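Local coordinates for CHAD domain protein (Streptomyces chartreusis, PDB 6RN5), which probably binds inorganic polyphosphate through its all-helical CHAD domain and carries a histidine-lined copper site, at residues 22-27 / 70-75; 27-32 / 215-220; 33-38 / 64-69; 77-82 / 224-229. All coordinates share one frame; numbering follows the deposited sequence.

Three of the four contacts use helix 21-42. Interactions 1 and 3 join it to helix 56-75, both buried and with no hydrogen bond between their segments; interaction 3 adds an arginine cluster on helix 56-75 that holds two sulfates. Interaction 2 lays the loop 215-220 against the same helix and is only partly buried, with aliphatic packing running out to an arginine. Interaction 4, also buried, joins two loops near L24 by leucine and alanine contacts. Interactions 2 and 4 are stitched together by backbone bonds from T220 to L79 and from D81 to P218, whereas interactions 3 and 4 do not touch.

Interaction 1: 22-27 / 70-75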
loop_
_atom_site.group_PDB
_atom_site.type_symbol
_atom_site.label_atom_id
_atom_site.label_comp_id
_atom_site.label_asym_id
_atom_site.label_seq_id
_atom_site.Cartn_x
_atom_site.Cartn_y
_atom_site.Cartn_z
ATOM N N ASP A 22 -6.419 -41.979 29.669
ATOM C CA ASP A 22 -6.621 -41.400 30.996
ATOM C C ASP A 22 -6.056 -40.012 31.079
ATOM O O ASP A 22 -6.576 -39.199 31.812
ATOM C CB ASP A 22 -6.038 -42.301 32.076
ATOM C CG ASP A 22 -6.745 -43.653 32.128
ATOM O OD1 ASP A 22 -7.894 -43.773 31.623
ATOM O OD2 ASP A 22 -6.135 -44.607 32.650
ATOM N N THR A 23 -4.980 -39.752 30.336
ATOM C CA THR A 23 -4.430 -38.412 30.211
ATOM C C THR A 23 -5.459 -37.512 29.539
ATOM O O THR A 23 -5.679 -36.382 29.977
ATOM C CB THR A 23 -3.130 -38.380 29.382
ATOM O OG1 THR A 23 -2.274 -39.424 29.817
ATOM C CG2 THR A 23 -2.361 -37.031 29.539
ATOM N N LEU A 24 -6.075 -38.036 28.485
ATOM C CA LEU A 24 -7.105 -37.332 27.732
ATOM C C LEU A 24 -8.283 -36.982 28.643
ATOM O O LEU A 24 -8.781 -35.879 28.557
ATOM C CB LEU A 24 -7.612 -38.195 26.578
ATOM C CG LEU A 24 -8.882 -37.792 25.852
ATOM C CD1 LEU A 24 -8.701 -36.421 25.228
ATOM C CD2 LEU A 24 -9.201 -38.833 24.773
ATOM N N ALA A 25 -8.742 -37.937 29.461
ATOM C CA ALA A 25 -9.838 -37.721 30.389
ATOM C C ALA A 25 -9.470 -36.633 31.392
ATOM O O ALA A 25 -10.311 -35.793 31.721
ATOM C CB ALA A 25 -10.188 -38.987 31.131
ATOM N N GLY A 26 -8.242 -36.666 31.877
ATOM C CA GLY A 26 -7.770 -35.661 32.865
ATOM C C GLY A 26 -7.841 -34.275 32.238
ATOM O O GLY A 26 -8.275 -33.325 32.878
ATOM N N TYR A 27 -7.444 -34.154 30.972
ATOM C CA TYR A 27 -7.457 -32.859 30.292
ATOM C C TYR A 27 -8.882 -32.344 30.108
ATOM O O TYR A 27 -9.154 -31.163 30.440
ATOM C CB TYR A 27 -6.726 -32.930 28.959
ATOM C CG TYR A 27 -6.622 -31.619 28.226
ATOM C CD1 TYR A 27 -5.801 -30.578 28.698
ATOM C CD2 TYR A 27 -7.377 -31.395 27.062
ATOM C CE1 TYR A 27 -5.732 -29.355 27.999
ATOM C CE2 TYR A 27 -7.318 -30.185 26.373
ATOM C CZ TYR A 27 -6.496 -29.177 26.842
ATOM O OH TYR A 27 -6.434 -28.006 26.117
ATOM N N SER A 70 -13.976 -28.460 22.517
ATOM C CA SER A 70 -14.467 -28.695 21.202
ATOM C C SER A 70 -13.339 -29.264 20.326
ATOM O O SER A 70 -13.532 -30.249 19.594
ATOM C CB SER A 70 -15.075 -27.397 20.648
ATOM O OG SER A 70 -15.820 -27.689 19.506
ATOM N N ALA A 71 -12.150 -28.689 20.446
ATOM C CA ALA A 71 -10.980 -29.199 19.725
ATOM C C ALA A 71 -10.644 -30.643 20.090
ATOM O O ALA A 71 -10.363 -31.485 19.227
ATOM C CB ALA A 71 -9.760 -28.314 19.982
ATOM N N THR A 72 -10.651 -30.910 21.377
ATOM C CA THR A 72 -10.294 -32.208 21.910
ATOM C C THR A 72 -11.253 -33.279 21.387
ATOM O O THR A 72 -10.827 -34.370 21.008
ATOM C CB THR A 72 -10.302 -32.149 23.423
ATOM O OG1 THR A 72 -9.307 -31.205 23.839
ATOM C CG2 THR A 72 -9.960 -33.477 24.033
ATOM N N LEU A 73 -12.533 -32.942 21.347
ATOM C CA LEU A 73 -13.558 -33.852 20.868
ATOM C C LEU A 73 -13.410 -34.092 19.363
ATOM O O LEU A 73 -13.996 -34.996 18.845
ATOM C CB LEU A 73 -14.957 -33.333 21.218
ATOM C CG LEU A 73 -15.510 -33.840 22.566
ATOM C CD1 LEU A 73 -14.561 -33.660 23.722
ATOM C CD2 LEU A 73 -16.821 -33.155 22.891
ATOM N N HIS A 74 -12.643 -33.261 18.670
ATOM C CA HIS A 74 -12.436 -33.433 17.244
ATOM C C HIS A 74 -11.237 -34.335 17.084
ATOM O O HIS A 74 -11.359 -35.395 16.517
ATOM C CB HIS A 74 -12.190 -32.070 16.546
ATOM C CG HIS A 74 -12.045 -32.171 15.070
ATOM N ND1 HIS A 74 -10.826 -32.205 14.438
ATOM C CD2 HIS A 74 -12.976 -32.279 14.097
ATOM C CE1 HIS A 74 -11.008 -32.305 13.138
ATOM N NE2 HIS A 74 -12.304 -32.346 12.901
ATOM N N THR A 75 -10.084 -33.875 17.578
ATOM C CA THR A 75 -8.788 -34.551 17.409
ATOM C C THR A 75 -8.817 -35.992 17.930
ATOM O O THR A 75 -8.175 -36.887 17.343
ATOM C CB THR A 75 -7.672 -33.754 18.129
ATOM O OG1 THR A 75 -7.608 -32.434 17.591
ATOM C CG2 THR A 75 -6.330 -34.411 17.963
#
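T72 on helix 56-75 reaches L24 and Y27, one turn apart on helix 21-42, with a different branch for each. Its methyl does the apolar work: CG2 of T72 sits 3.4 Å from CD1 of L24, tighter than two methyl groups usually lie, and the two side chains run alongside each other in opposite senses. The leucine reaches this far because its CG is turned anti to the backbone N (chi1 167°), which carries CD1 across the gap between helices. L28, a turn further along helix 21-42, presses on the same methyl, its CD2 3.4 Å from CG2 of T72, so the threonine methyl is touched by two leucines.

The hydroxyl branch meets Y27 instead. OG1 of T72 lies near the plane of the tyrosine ring, at its edge, 3.4 Å from CE2 and 3.8 Å from CD2; it faces the C-H rim and not the pi cloud. With chi1 at -62°, OG1 stands beside its own backbone N and donates back along the helix to the carbonyl oxygen of R68. The far end of the tyrosine is engaged too, since its OH is hydrogen-bonded to E292 on helix 274-295, a third helix that also covers A71.

Both hydroxyls that come into this buried contact therefore have their polar needs met elsewhere, one within its own helix and one on helix 274-295. What passes directly between the segments is van der Waals contact, which depends on close fit.

Interaction 2: 27-32 / 215-220; sequences YLRAQA and SEVPLT
V217 packs its two methyls against successive residues of helix 21-42. The apolar part is plain: CG1 of V217 lies 3.8 Å from CD1 of L28, and CG2 of V217 rests 3.7 Å from CG of R29. Both helix side chains cross the valine at about a right angle. V217 has CG1 anti to its backbone N (chi1 -178°), which spreads the two methyls between the leucine and the arginine. The arginine chain bends at chi3 (-57°), folding its end back over the valine, and V217 CG2 lies oblique to the guanidinium, 4.0 Å from R29 NH2.

The second kind of contact is of aliphatic chain with backbone: CD of R29 comes to 3.3 Å from the carbonyl oxygen of S215. With an alanine in place of R29, CG2 of V217 would probably lose the arginine part of its cover, and S215 O its contact with CD.

Further along, P218 is the centre of an inverse gamma turn, closed by L219 N to V217 O at 2.8 Å, and its own carbonyl bonds to the backbone of D81. In this all-helical CHAD fold, the whole is a connecting loop between helices 201-213 and 229-244 laid along the flank of helix 21-42.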
loop_
_atom_site.group_PDB
_atom_site.type_symbol
_atom_site.label_atom_id
_atom_site.label_comp_id
_atom_site.label_asym_id
_atom_site.label_seq_id
_atom_site.Cartn_x
_atom_site.Cartn_y
_atom_site.Cartn_z
ATOM N N TYR A 27 -7.444 -34.154 30.972
ATOM C CA TYR A 27 -7.457 -32.859 30.292
ATOM C C TYR A 27 -8.882 -32.344 30.108
ATOM O O TYR A 27 -9.154 -31.163 30.440
ATOM C CB TYR A 27 -6.726 -32.930 28.959
ATOM C CG TYR A 27 -6.622 -31.619 28.226
ATOM C CD1 TYR A 27 -5.801 -30.578 28.698
ATOM C CD2 TYR A 27 -7.377 -31.395 27.062
ATOM C CE1 TYR A 27 -5.732 -29.355 27.999
ATOM C CE2 TYR A 27 -7.318 -30.185 26.373
ATOM C CZ TYR A 27 -6.496 -29.177 26.842
ATOM O OH TYR A 27 -6.434 -28.006 26.117
ATOM N N LEU A 28 -9.791 -33.222 29.641
ATOM C CA LEU A 28 -11.187 -32.876 29.492
ATOM C C LEU A 28 -11.844 -32.459 30.822
ATOM O O LEU A 28 -12.536 -31.441 30.867
ATOM C CB LEU A 28 -11.998 -34.007 28.822
ATOM C CG LEU A 28 -11.721 -34.176 27.317
ATOM C CD1 LEU A 28 -12.303 -35.467 26.768
ATOM C CD2 LEU A 28 -12.249 -32.976 26.527
ATOM N N ARG A 29 -11.650 -33.244 31.879
ATOM C CA ARG A 29 -12.169 -32.892 33.215
ATOM C C ARG A 29 -11.686 -31.505 33.699
ATOM O O ARG A 29 -12.474 -30.711 34.202
ATOM C CB ARG A 29 -11.866 -33.998 34.260
ATOM C CG ARG A 29 -12.755 -35.245 34.108
ATOM C CD ARG A 29 -12.696 -36.240 35.290
ATOM N NE ARG A 29 -11.308 -36.653 35.470
ATOM C CZ ARG A 29 -10.747 -37.780 34.996
ATOM N NH1 ARG A 29 -9.440 -37.993 35.208
ATOM N NH2 ARG A 29 -11.477 -38.712 34.353
ATOM N N ALA A 30 -10.401 -31.223 33.503
ATOM C CA ALA A 30 -9.799 -29.956 33.870
ATOM C C ALA A 30 -10.401 -28.775 33.117
ATOM O O ALA A 30 -10.720 -27.756 33.729
ATOM C CB ALA A 30 -8.304 -29.994 33.598
ATOM N N GLN A 31 -10.535 -28.900 31.798
ATOM C CA GLN A 31 -11.185 -27.855 30.992
ATOM C C GLN A 31 -12.653 -27.645 31.340
ATOM O O GLN A 31 -13.088 -26.506 31.486
ATOM C CB GLN A 31 -11.023 -28.144 29.500
ATOM C CG GLN A 31 -9.566 -28.034 29.080
ATOM C CD GLN A 31 -8.983 -26.656 29.360
ATOM O OE1 GLN A 31 -9.595 -25.634 29.032
ATOM N NE2 GLN A 31 -7.798 -26.617 29.938
ATOM N N ALA A 32 -13.402 -28.739 31.471
ATOM C CA ALA A 32 -14.764 -28.682 31.916
ATOM C C ALA A 32 -14.908 -27.926 33.228
ATOM O O ALA A 32 -15.847 -27.124 33.393
ATOM C CB ALA A 32 -15.308 -30.070 32.082
ATOM N N SER A 215 -16.825 -34.553 35.760
ATOM C CA SER A 215 -16.712 -35.781 36.554
ATOM C C SER A 215 -16.451 -37.015 35.697
ATOM O O SER A 215 -15.572 -37.766 36.011
ATOM C CB SER A 215 -18.013 -36.008 37.319
ATOM O OG SER A 215 -18.140 -35.024 38.320
ATOM N N GLU A 216 -17.229 -37.217 34.630
ATOM C CA GLU A 216 -17.136 -38.418 33.808
ATOM C C GLU A 216 -16.864 -38.109 32.340
ATOM O O GLU A 216 -17.561 -37.285 31.735
ATOM C CB GLU A 216 -18.457 -39.164 33.824
ATOM C CG GLU A 216 -18.998 -39.558 35.191
ATOM C CD GLU A 216 -20.510 -39.666 35.134
ATOM O OE1 GLU A 216 -21.014 -40.275 34.158
ATOM O OE2 GLU A 216 -21.194 -39.099 36.021
ATOM N N VAL A 217 -15.901 -38.823 31.766
ATOM C CA VAL A 217 -15.533 -38.701 30.365
ATOM C C VAL A 217 -15.958 -39.984 29.650
ATOM O O VAL A 217 -15.547 -41.049 30.058
ATOM C CB VAL A 217 -14.032 -38.530 30.273
ATOM C CG1 VAL A 217 -13.605 -38.343 28.837
ATOM C CG2 VAL A 217 -13.575 -37.358 31.171
ATOM N N PRO A 218 -16.747 -39.893 28.574
ATOM C CA PRO A 218 -17.172 -41.122 27.857
ATOM C C PRO A 218 -16.123 -41.687 26.915
ATOM O O PRO A 218 -16.265 -41.633 25.686
ATOM C CB PRO A 218 -18.422 -40.655 27.094
ATOM C CG PRO A 218 -18.154 -39.203 26.838
ATOM C CD PRO A 218 -17.430 -38.693 28.045
ATOM N N LEU A 219 -15.044 -42.191 27.503
ATOM C CA LEU A 219 -14.021 -42.901 26.753
ATOM C C LEU A 219 -14.571 -44.155 26.118
ATOM O O LEU A 219 -15.311 -44.884 26.753
ATOM C CB LEU A 219 -12.889 -43.308 27.685
ATOM C CG LEU A 219 -12.035 -42.165 28.290
ATOM C CD1 LEU A 219 -10.977 -42.715 29.221
ATOM C CD2 LEU A 219 -11.382 -41.261 27.251
ATOM N N THR A 220 -14.164 -44.468 24.895
ATOM C CA THR A 220 -14.498 -45.793 24.305
ATOM C C THR A 220 -13.811 -46.926 25.093
ATOM O O THR A 220 -12.852 -46.670 25.810
ATOM C CB THR A 220 -14.044 -45.916 22.830
ATOM O OG1 THR A 220 -12.627 -45.698 22.748
ATOM C CG2 THR A 220 -14.767 -44.926 21.972
#

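Interaction 3: 33-38 / 64-69. With SO4 (sulfate ion), chain G; SO4 (sulfate ion), chain I.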
loop_
_atom_site.group_PDB
_atom_site.type_symbol
_atom_site.label_atom_id
_atom_site.label_comp_id
_atom_site.label_asym_id
_atom_site.label_seq_id
_atom_site.Cartn_x
_atom_site.Cartn_y
_atom_site.Cartn_z
ATOM N N THR A 33 -14.004 -28.207 34.158
ATOM C CA THR A 33 -13.973 -27.523 35.448
ATOM C C THR A 33 -13.637 -26.039 35.310
ATOM O O THR A 33 -14.267 -25.231 35.966
ATOM C CB THR A 33 -12.971 -28.199 36.383
ATOM O OG1 THR A 33 -13.437 -29.503 36.606
ATOM C CG2 THR A 33 -12.850 -27.503 37.751
ATOM N N GLU A 34 -12.642 -25.679 34.498
ATOM C CA GLU A 34 -12.417 -24.259 34.151
ATOM C C GLU A 34 -13.641 -23.571 33.569
ATOM O O GLU A 34 -13.886 -22.434 33.893
ATOM C CB GLU A 34 -11.272 -24.060 33.157
ATOM C CG GLU A 34 -9.904 -24.349 33.762
ATOM C CD GLU A 34 -9.667 -23.605 35.084
ATOM O OE1 GLU A 34 -9.699 -22.352 35.068
ATOM O OE2 GLU A 34 -9.457 -24.272 36.131
ATOM N N PHE A 35 -14.360 -24.235 32.665
ATOM C CA PHE A 35 -15.611 -23.693 32.133
ATOM C C PHE A 35 -16.650 -23.438 33.235
ATOM O O PHE A 35 -17.341 -22.426 33.211
ATOM C CB PHE A 35 -16.200 -24.659 31.100
ATOM C CG PHE A 35 -17.424 -24.146 30.410
ATOM C CD1 PHE A 35 -18.670 -24.387 30.928
ATOM C CD2 PHE A 35 -17.320 -23.428 29.237
ATOM C CE1 PHE A 35 -19.815 -23.940 30.292
ATOM C CE2 PHE A 35 -18.453 -22.973 28.567
ATOM C CZ PHE A 35 -19.713 -23.241 29.093
ATOM N N LEU A 36 -16.788 -24.375 34.178
ATOM C CA LEU A 36 -17.750 -24.193 35.264
ATOM C C LEU A 36 -17.315 -23.099 36.224
ATOM O O LEU A 36 -18.144 -22.322 36.685
ATOM C CB LEU A 36 -18.006 -25.471 36.022
ATOM C CG LEU A 36 -18.553 -26.632 35.192
ATOM C CD1 LEU A 36 -18.471 -27.892 36.042
ATOM C CD2 LEU A 36 -19.947 -26.395 34.661
ATOM N N ARG A 37 -16.035 -23.002 36.495
ATOM C CA ARG A 37 -15.533 -21.851 37.281
ATOM C C ARG A 37 -15.858 -20.527 36.668
ATOM O O ARG A 37 -16.382 -19.638 37.333
ATOM C CB ARG A 37 -14.045 -21.899 37.422
ATOM C CG ARG A 37 -13.667 -22.694 38.623
ATOM C CD ARG A 37 -12.165 -22.828 38.713
ATOM N NE ARG A 37 -11.830 -24.036 39.444
ATOM C CZ ARG A 37 -10.598 -24.500 39.573
ATOM N NH1 ARG A 37 -9.557 -23.863 39.021
ATOM N NH2 ARG A 37 -10.408 -25.610 40.271
ATOM N N ALA A 38 -15.518 -20.385 35.397
ATOM C CA ALA A 38 -15.802 -19.157 34.695
ATOM C C ALA A 38 -17.295 -18.864 34.698
ATOM O O ALA A 38 -17.723 -17.734 34.900
ATOM C CB ALA A 38 -15.283 -19.227 33.276
ATOM N N ARG A 64 -12.101 -19.788 26.030
ATOM C CA ARG A 64 -10.843 -20.494 25.969
ATOM C C ARG A 64 -11.038 -21.941 26.308
ATOM O O ARG A 64 -10.361 -22.781 25.708
ATOM C CB ARG A 64 -9.805 -19.862 26.883
ATOM C CG ARG A 64 -9.385 -18.482 26.399
ATOM C CD ARG A 64 -8.283 -17.874 27.218
ATOM N NE ARG A 64 -7.015 -18.504 26.880
ATOM C CZ ARG A 64 -6.206 -19.131 27.737
ATOM N NH1 ARG A 64 -6.465 -19.213 29.034
ATOM N NH2 ARG A 64 -5.091 -19.650 27.295
ATOM N N SER A 65 -11.948 -22.248 27.244
ATOM C CA SER A 65 -12.157 -23.619 27.652
ATOM C C SER A 65 -13.107 -24.346 26.702
ATOM O O SER A 65 -12.872 -25.483 26.364
ATOM C CB SER A 65 -12.640 -23.695 29.103
ATOM O OG SER A 65 -13.851 -22.964 29.288
ATOM N N ALA A 66 -14.184 -23.687 26.293
ATOM C CA ALA A 66 -15.095 -24.247 25.310
ATOM C C ALA A 66 -14.363 -24.666 24.057
ATOM O O ALA A 66 -14.589 -25.746 23.537
ATOM C CB ALA A 66 -16.182 -23.262 24.957
ATOM N N ARG A 67 -13.495 -23.791 23.579
ATOM C CA ARG A 67 -12.734 -24.059 22.370
ATOM C C ARG A 67 -11.794 -25.250 22.557
ATOM O O ARG A 67 -11.537 -26.025 21.632
ATOM C CB ARG A 67 -11.821 -22.873 22.050
ATOM C CG ARG A 67 -12.484 -21.683 21.442
ATOM C CD ARG A 67 -11.405 -20.833 20.782
ATOM N NE ARG A 67 -10.318 -20.390 21.667
ATOM C CZ ARG A 67 -10.158 -19.120 22.059
ATOM N NH1 ARG A 67 -9.141 -18.762 22.806
ATOM N NH2 ARG A 67 -11.039 -18.182 21.700
ATOM N N ARG A 68 -11.185 -25.339 23.734
ATOM C CA ARG A 68 -10.349 -26.518 23.983
ATOM C C ARG A 68 -11.120 -27.831 24.026
ATOM O O ARG A 68 -10.594 -28.858 23.632
ATOM C CB ARG A 68 -9.525 -26.381 25.245
ATOM C CG ARG A 68 -8.399 -25.421 25.076
ATOM C CD ARG A 68 -7.861 -24.899 26.416
ATOM N NE ARG A 68 -6.561 -24.321 26.181
ATOM C CZ ARG A 68 -6.345 -23.101 25.722
ATOM N NH1 ARG A 68 -7.344 -22.284 25.451
ATOM N NH2 ARG A 68 -5.101 -22.680 25.542
ATOM N N ILE A 69 -12.321 -27.812 24.576
ATOM C CA ILE A 69 -13.087 -29.029 24.695
ATOM C C ILE A 69 -13.527 -29.447 23.282
ATOM O O ILE A 69 -13.405 -30.616 22.883
ATOM C CB ILE A 69 -14.275 -28.790 25.619
ATOM C CG1 ILE A 69 -13.772 -28.547 27.037
ATOM C CG2 ILE A 69 -15.213 -29.957 25.607
ATOM C CD1 ILE A 69 -14.857 -28.113 28.020
HETATM S S SO4 G . -5.471 -19.627 23.297
HETATM O O1 SO4 G . -6.746 -19.863 23.946
HETATM O O2 SO4 G . -4.420 -20.054 24.251
HETATM O O3 SO4 G . -5.289 -18.208 22.976
HETATM O O4 SO4 G . -5.473 -20.374 22.015
HETATM S S SO4 I . -9.806 -14.773 22.591
HETATM O O1 SO4 I . -11.105 -15.460 22.515
HETATM O O2 SO4 I . -8.837 -15.645 23.344
HETATM O O3 SO4 I . -9.918 -13.537 23.364
HETATM O O4 SO4 I . -9.285 -14.536 21.259
#
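S65 turns its hydroxyl to the edge of the F35 ring, OG lying near the ring plane and 3.5 Å from CD2 of F35. The same oxygen is 3.4 Å from CB of F35; with chi1 at 58°, it sits between its backbone N and carbonyl carbon, and it is hydrogen-bonded to A61 O. CB of A66 lies oblique to the ring, 4.3 Å from CE2 of F35.

Away from F35, the arginines of helix 56-75 fan round two sulfates. R68, extended from CG to NE, meets sulfate G with the edge of its guanidinium: NH1 gives a bond to O1 of sulfate G at 2.9 Å and NH2 one to O2, while NH1 also donates in the guanidinium plane to R64 O, above that carbonyl's plane. R64 holds the same two oxygens; R67 bridges both sulfates through NH1. A leucine in place of R68 would probably leave sulfate G without two of its donors and E292 without this salt bridge. The anions may mimic phosphates of a polyphosphate chain.

The two segments run near-antiparallel (154°), their axes approaching to 8.9 Å. Helix 201-213 covers F35 and I69 through V210 and L213, while helix 274-295 faces the arginines, with Y289 bonded to R67.

Interaction 4: 77-82 / 224-229; sequences QSLLDT and ATADLR
L79 splits its two methyls between A226 and L228. CD1 of L79 meets CD2 of L228 at 3.6 Å, the side chains crossing at a slant, and CD2 of L79 lies 3.9 Å from CB of A226. With CG anti to the carbonyl carbon (chi1 -62°), L79 points its fork at the other loop, one methyl to each partner. L24 of helix 21-42 touches both leucines, and L231 of helix 229-244 adds to the cover of L79.

The next shell fixes the backbones that offer these groups. L79 lies in a 3-10 turn, L80 N bonding to Q77 O at 3.1 Å, and its backbone also pairs with T220. On the other loop, D227 takes a nearly straight bond from R229 N into OD1 (3.1 Å, 167°), arriving from well above the carboxylate plane. NE of R229 approaches the same OD1 at 2.7 Å in a salt bridge whose hydrogen bond is weak. L228 is held between these two residues.

Both loops lead into helices through aspartates: D81 takes the N-cap position of helix 82-120, its OD1 accepting from W84 N, and D227 makes the capping bond before helix 229-244. Two interhelix loops, each ending in an aspartate-capped helix start, thus pack through a small aliphatic patch in this helical CHAD domain.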
loop_
_atom_site.group_PDB
_atom_site.type_symbol
_atom_site.label_atom_id
_atom_site.label_comp_id
_atom_site.label_asym_id
_atom_site.label_seq_id
_atom_site.Cartn_x
_atom_site.Cartn_y
_atom_site.Cartn_z
ATOM N N GLN A 77 -11.606 -37.805 18.773
ATOM C CA GLN A 77 -12.948 -38.305 18.634
ATOM C C GLN A 77 -12.955 -39.810 18.646
ATOM O O GLN A 77 -13.882 -40.389 19.164
ATOM C CB GLN A 77 -13.617 -37.841 17.336
ATOM C CG GLN A 77 -15.103 -38.200 17.316
ATOM C CD GLN A 77 -15.905 -37.455 16.266
ATOM O OE1 GLN A 77 -16.374 -38.068 15.320
ATOM N NE2 GLN A 77 -16.068 -36.117 16.431
ATOM N N SER A 78 -11.919 -40.442 18.102
ATOM C CA SER A 78 -11.926 -41.914 18.026
ATOM C C SER A 78 -11.857 -42.555 19.399
ATOM O O SER A 78 -12.217 -43.694 19.529
ATOM C CB SER A 78 -10.770 -42.428 17.152
ATOM O OG SER A 78 -9.546 -41.882 17.573
ATOM N N LEU A 79 -11.380 -41.844 20.425
ATOM C CA LEU A 79 -11.331 -42.416 21.782
ATOM C C LEU A 79 -12.569 -42.129 22.646
ATOM O O LEU A 79 -12.582 -42.493 23.795
ATOM C CB LEU A 79 -10.057 -41.956 22.511
ATOM C CG LEU A 79 -8.788 -42.439 21.787
ATOM C CD1 LEU A 79 -7.603 -42.116 22.643
ATOM C CD2 LEU A 79 -8.817 -43.934 21.521
ATOM N N LEU A 80 -13.617 -41.536 22.072
ATOM C CA LEU A 80 -14.758 -41.017 22.829
ATOM C C LEU A 80 -16.044 -41.476 22.137
ATOM O O LEU A 80 -16.040 -41.735 20.976
ATOM C CB LEU A 80 -14.690 -39.482 22.863
ATOM C CG LEU A 80 -13.441 -38.855 23.504
ATOM C CD1 LEU A 80 -13.145 -37.415 23.070
ATOM C CD2 LEU A 80 -13.579 -38.863 25.001
ATOM N N ASP A 81 -17.140 -41.568 22.859
ATOM C CA ASP A 81 -18.456 -41.862 22.257
ATOM C C ASP A 81 -18.811 -40.904 21.133
ATOM O O ASP A 81 -18.865 -39.677 21.334
ATOM C CB ASP A 81 -19.509 -41.789 23.342
ATOM C CG ASP A 81 -20.892 -42.121 22.842
ATOM O OD1 ASP A 81 -21.527 -41.344 22.091
ATOM O OD2 ASP A 81 -21.368 -43.162 23.260
ATOM N N THR A 82 -19.084 -41.461 19.951
ATOM C CA THR A 82 -19.244 -40.656 18.773
ATOM C C THR A 82 -20.445 -39.709 18.862
ATOM O O THR A 82 -20.291 -38.509 18.565
ATOM C CB THR A 82 -19.317 -41.536 17.512
ATOM O OG1 THR A 82 -18.043 -42.119 17.310
ATOM C CG2 THR A 82 -19.604 -40.729 16.275
ATOM N N ALA A 224 -8.548 -46.281 27.444
ATOM C CA ALA A 224 -7.751 -46.088 28.657
ATOM C C ALA A 224 -6.288 -46.485 28.440
ATOM O O ALA A 224 -5.380 -45.805 28.951
ATOM C CB ALA A 224 -8.366 -46.860 29.830
ATOM N N THR A 225 -6.085 -47.562 27.662
ATOM C CA THR A 225 -4.753 -48.039 27.262
ATOM C C THR A 225 -4.206 -47.455 25.930
ATOM O O THR A 225 -3.047 -47.647 25.638
ATOM C CB THR A 225 -4.679 -49.598 27.116
ATOM O OG1 THR A 225 -5.276 -50.036 25.880
ATOM C CG2 THR A 225 -5.363 -50.286 28.233
ATOM N N ALA A 226 -5.028 -46.820 25.102
ATOM C CA ALA A 226 -4.559 -46.304 23.791
ATOM C C ALA A 226 -3.580 -45.131 23.925
ATOM O O ALA A 226 -3.721 -44.298 24.813
ATOM C CB ALA A 226 -5.731 -45.915 22.904
ATOM N N ASP A 227 -2.578 -45.109 23.047
ATOM C CA ASP A 227 -1.529 -44.091 23.044
ATOM C C ASP A 227 -2.161 -42.858 22.372
ATOM O O ASP A 227 -2.730 -42.987 21.306
ATOM C CB ASP A 227 -0.324 -44.636 22.246
ATOM C CG ASP A 227 0.900 -43.683 22.219
ATOM O OD1 ASP A 227 0.935 -42.539 22.789
ATOM O OD2 ASP A 227 1.875 -44.115 21.579
ATOM N N LEU A 228 -2.113 -41.689 23.017
ATOM C CA LEU A 228 -2.620 -40.444 22.390
ATOM C C LEU A 228 -1.727 -39.873 21.294
ATOM O O LEU A 228 -2.197 -39.094 20.472
ATOM C CB LEU A 228 -2.760 -39.334 23.416
ATOM C CG LEU A 228 -3.681 -39.521 24.590
ATOM C CD1 LEU A 228 -3.799 -38.164 25.306
ATOM C CD2 LEU A 228 -5.037 -40.066 24.123
ATOM N N ARG A 229 -0.464 -40.246 21.247
ATOM C CA ARG A 229 0.448 -39.588 20.314
ATOM C C ARG A 229 0.153 -39.712 18.836
ATOM O O ARG A 229 0.310 -38.760 18.121
ATOM C CB ARG A 229 1.880 -39.968 20.600
ATOM C CG ARG A 229 2.327 -39.384 21.943
ATOM C CD ARG A 229 3.614 -40.035 22.420
ATOM N NE ARG A 229 3.316 -41.275 23.132
ATOM C CZ ARG A 229 4.160 -42.288 23.308
ATOM N NH1 ARG A 229 3.773 -43.365 23.992
ATOM N NH2 ARG A 229 5.381 -42.246 22.796
#